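Long-range contact in heavy metal-binding domain-containing protein (Pediococcus pentosaceus, PDB 3QKB), which is of unknown function but belongs to the DUF74 family, may bind heavy metals, and forms an assembly of five copies: residues Q58-A63 with L98-Y103. Numbering follows the deposited sequence.
Sequences QLFDEA and LVVHGY
Val100 has CG1 anti to its backbone nitrogen (chi1 167°), which turns both methyls toward the helix residues Leu59, Phe60 and Ala63. Phe60 starts out pointing away from the strand. Its chi1 of -70° sets CG anti to the carbonyl carbon and brings the ring back under Val100. The methyl CG2 of Val100 then lies over one face of the Phe60 ring, 4.1 Å from the centroid. This is a CH-pi contact, displaced toward the rim on the CE1 side. The same CG2 also meets Leu59 CB at 3.7 Å, so this one methyl touches both the ring and the root of the neighbouring side chain. The other branch, CG1, reaches Ala63 CB at 3.9 Å, one turn further along the helix.

Leu59 extends in the other direction along the strand. Its CD1 touches Leu98 CB at 3.7 Å, and the two leucine side chains cross at about a right angle. At the far end Gly102 has no side chain, and the backbones come close, with Ala63 CA 5.7 Å from Gly102 CA. No hydrogen bond links the two segments; apolar packing joins them.

The axes of helix segment 58-63 and strand segment 98-103 come within 8.2 Å at their closest, at 32° to each other. The contact is buried, where helix 56-73 lies across one face of the sheet. Strand 94-109 runs between strands 31-44 and 78-91, antiparallel to both. The Ser41 hydroxyl OG on strand 31-44 donates a hydrogen bond to Leu59 O, and Tyr84 on strand 78-91 meets the Phe60 ring edge-to-face. Val99 and His101 point away from the helix, and there they pack against Tyr53, Phe56 and Thr86 of a second subunit.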
ATOM      1  N   GLN A  58      -4.309  -9.799 -16.675  1.00 55.36           N
ATOM      2  CA  GLN A  58      -3.804 -11.191 -16.649  1.00 56.69           C
ATOM      3  C   GLN A  58      -3.074 -11.531 -15.374  1.00 53.42           C
ATOM      4  O   GLN A  58      -3.245 -12.617 -14.819  1.00 54.40           O
ATOM      5  CB  GLN A  58      -2.764 -11.437 -17.751  1.00 57.75           C
ATOM      6  CG  GLN A  58      -3.150 -11.162 -19.159  1.00 63.56           C
ATOM      7  CD  GLN A  58      -1.934 -11.059 -20.027  1.00 66.71           C
ATOM      8  OE1 GLN A  58      -1.809 -10.131 -20.842  1.00 70.29           O
ATOM      9  NE2 GLN A  58      -0.997 -11.993 -19.842  1.00 67.01           N
ATOM     10  N   LEU A  59      -2.171 -10.630 -14.992  1.00 50.41           N
ATOM     11  CA  LEU A  59      -1.216 -10.879 -13.935  1.00 48.13           C
ATOM     12  C   LEU A  59      -1.911 -10.926 -12.580  1.00 47.56           C
ATOM     13  O   LEU A  59      -1.573 -11.755 -11.745  1.00 47.18           O
ATOM     14  CB  LEU A  59      -0.109  -9.812 -13.952  1.00 45.69           C
ATOM     15  CG  LEU A  59       0.814  -9.767 -15.173  1.00 46.12           C
ATOM     16  CD1 LEU A  59       1.726  -8.584 -15.066  1.00 43.10           C
ATOM     17  CD2 LEU A  59       1.632 -11.038 -15.315  1.00 47.21           C
ATOM     18  N   PHE A  60      -2.890 -10.049 -12.370  1.00 48.06           N
ATOM     19  CA  PHE A  60      -3.713 -10.118 -11.166  1.00 48.36           C
ATOM     20  C   PHE A  60      -4.439 -11.466 -11.068  1.00 51.79           C
ATOM     21  O   PHE A  60      -4.447 -12.067  -9.999  1.00 51.89           O
ATOM     22  CB  PHE A  60      -4.747  -8.986 -11.113  1.00 48.47           C
ATOM     23  CG  PHE A  60      -4.160  -7.623 -10.871  1.00 45.25           C
ATOM     24  CD1 PHE A  60      -3.517  -7.332  -9.676  1.00 42.79           C
ATOM     25  CD2 PHE A  60      -4.275  -6.613 -11.832  1.00 45.37           C
ATOM     26  CE1 PHE A  60      -2.959  -6.063  -9.446  1.00 40.69           C
ATOM     27  CE2 PHE A  60      -3.732  -5.345 -11.605  1.00 43.33           C
ATOM     28  CZ  PHE A  60      -3.076  -5.071 -10.406  1.00 40.52           C
ATOM     29  N   ASP A  61      -5.040 -11.926 -12.178  1.00 55.37           N
ATOM     30  CA  ASP A  61      -5.706 -13.243 -12.217  1.00 59.03           C
ATOM     31  C   ASP A  61      -4.750 -14.363 -11.873  1.00 59.08           C
ATOM     32  O   ASP A  61      -5.079 -15.227 -11.055  1.00 59.73           O
ATOM     33  CB  ASP A  61      -6.326 -13.534 -13.598  1.00 62.89           C
ATOM     34  CG  ASP A  61      -7.795 -13.103 -13.704  1.00 67.66           C
ATOM     35  OD1 ASP A  61      -8.227 -12.171 -12.978  1.00 68.86           O
ATOM     36  OD2 ASP A  61      -8.520 -13.696 -14.547  1.00 74.11           O
ATOM     37  N   GLU A  62      -3.565 -14.333 -12.495  1.00 59.03           N
ATOM     38  CA  GLU A  62      -2.525 -15.347 -12.266  1.00 60.07           C
ATOM     39  C   GLU A  62      -2.060 -15.332 -10.818  1.00 57.61           C
ATOM     40  O   GLU A  62      -1.935 -16.377 -10.208  1.00 58.79           O
ATOM     41  CB  GLU A  62      -1.326 -15.138 -13.215  1.00 60.45           C
ATOM     42  CG  GLU A  62      -0.297 -16.329 -13.280  1.00 65.14           C
ATOM     43  CD  GLU A  62       0.993 -15.970 -14.070  1.00 68.43           C
ATOM     44  OE1 GLU A  62       0.865 -15.613 -15.271  1.00 72.65           O
ATOM     45  OE2 GLU A  62       2.118 -16.036 -13.484  1.00 67.84           O
ATOM     46  N   ALA A  63      -1.844 -14.137 -10.267  1.00 54.82           N
ATOM     47  CA  ALA A  63      -1.451 -13.984  -8.858  1.00 52.68           C
ATOM     48  C   ALA A  63      -2.490 -14.585  -7.915  1.00 53.82           C
ATOM     49  O   ALA A  63      -2.135 -15.344  -7.036  1.00 54.25           O
ATOM     50  CB  ALA A  63      -1.212 -12.535  -8.533  1.00 49.70           C
ATOM     51  N   LEU A  98       6.077  -6.096 -16.591  1.00 37.62           N
ATOM     52  CA  LEU A  98       5.000  -5.785 -15.678  1.00 36.17           C
ATOM     53  C   LEU A  98       4.992  -6.886 -14.616  1.00 36.05           C
ATOM     54  O   LEU A  98       5.004  -8.042 -14.935  1.00 37.92           O
ATOM     55  CB  LEU A  98       3.663  -5.732 -16.426  1.00 37.04           C
ATOM     56  CG  LEU A  98       3.551  -4.751 -17.612  1.00 37.72           C
ATOM     57  CD1 LEU A  98       2.109  -4.700 -18.165  1.00 37.40           C
ATOM     58  CD2 LEU A  98       4.044  -3.342 -17.228  1.00 33.98           C
ATOM     59  N   VAL A  99       4.999  -6.497 -13.353  1.00 34.70           N
ATOM     60  CA  VAL A  99       5.100  -7.417 -12.228  1.00 34.27           C
ATOM     61  C   VAL A  99       3.969  -7.115 -11.233  1.00 33.89           C
ATOM     62  O   VAL A  99       3.764  -5.951 -10.877  1.00 33.33           O
ATOM     63  CB  VAL A  99       6.454  -7.227 -11.510  1.00 33.78           C
ATOM     64  CG1 VAL A  99       6.594  -8.191 -10.267  1.00 32.39           C
ATOM     65  CG2 VAL A  99       7.601  -7.374 -12.520  1.00 33.41           C
ATOM     66  N   VAL A 100       3.222  -8.153 -10.846  1.00 34.79           N
ATOM     67  CA  VAL A 100       2.280  -8.097  -9.721  1.00 34.60           C
ATOM     68  C   VAL A 100       2.779  -9.004  -8.594  1.00 35.28           C
ATOM     69  O   VAL A 100       3.248 -10.121  -8.861  1.00 36.58           O
ATOM     70  CB  VAL A 100       0.869  -8.567 -10.143  1.00 35.74           C
ATOM     71  CG1 VAL A 100      -0.015  -8.814  -8.901  1.00 34.60           C
ATOM     72  CG2 VAL A 100       0.238  -7.552 -11.050  1.00 35.18           C
ATOM     73  N   HIS A 101       2.697  -8.519  -7.353  1.00 34.67           N
ATOM     74  CA  HIS A 101       2.803  -9.372  -6.173  1.00 35.38           C
ATOM     75  C   HIS A 101       1.482  -9.356  -5.477  1.00 36.06           C
ATOM     76  O   HIS A 101       0.966  -8.283  -5.196  1.00 35.81           O
ATOM     77  CB  HIS A 101       3.847  -8.837  -5.207  1.00 34.88           C
ATOM     78  CG  HIS A 101       5.093  -8.395  -5.871  1.00 34.21           C
ATOM     79  ND1 HIS A 101       6.039  -9.287  -6.319  1.00 34.83           N
ATOM     80  CD2 HIS A 101       5.539  -7.162  -6.199  1.00 33.03           C
ATOM     81  CE1 HIS A 101       7.014  -8.618  -6.900  1.00 37.03           C
ATOM     82  NE2 HIS A 101       6.734  -7.329  -6.844  1.00 34.88           N
ATOM     83  N   GLY A 102       0.942 -10.533  -5.184  1.00 37.79           N
ATOM     84  CA  GLY A 102      -0.274 -10.664  -4.361  1.00 38.56           C
ATOM     85  C   GLY A 102       0.061 -11.332  -3.039  1.00 39.27           C
ATOM     86  O   GLY A 102       0.887 -12.252  -3.008  1.00 40.34           O
ATOM     87  N   TYR A 103      -0.564 -10.884  -1.952  1.00 39.27           N
ATOM     88  CA  TYR A 103      -0.418 -11.582  -0.677  1.00 40.65           C
ATOM     89  C   TYR A 103      -1.624 -11.430   0.205  1.00 41.95           C
ATOM     90  O   TYR A 103      -2.425 -10.522   0.019  1.00 41.47           O
ATOM     91  CB  TYR A 103       0.833 -11.118   0.061  1.00 39.97           C
ATOM     92  CG  TYR A 103       0.816  -9.673   0.524  1.00 37.99           C
ATOM     93  CD1 TYR A 103       1.166  -8.639  -0.341  1.00 36.97           C
ATOM     94  CD2 TYR A 103       0.504  -9.347   1.827  1.00 38.05           C
ATOM     95  CE1 TYR A 103       1.179  -7.287   0.083  1.00 36.18           C
ATOM     96  CE2 TYR A 103       0.505  -7.996   2.269  1.00 38.01           C
ATOM     97  CZ  TYR A 103       0.834  -6.976   1.385  1.00 36.42           C
ATOM     98  OH  TYR A 103       0.844  -5.654   1.821  1.00 35.64           O
TER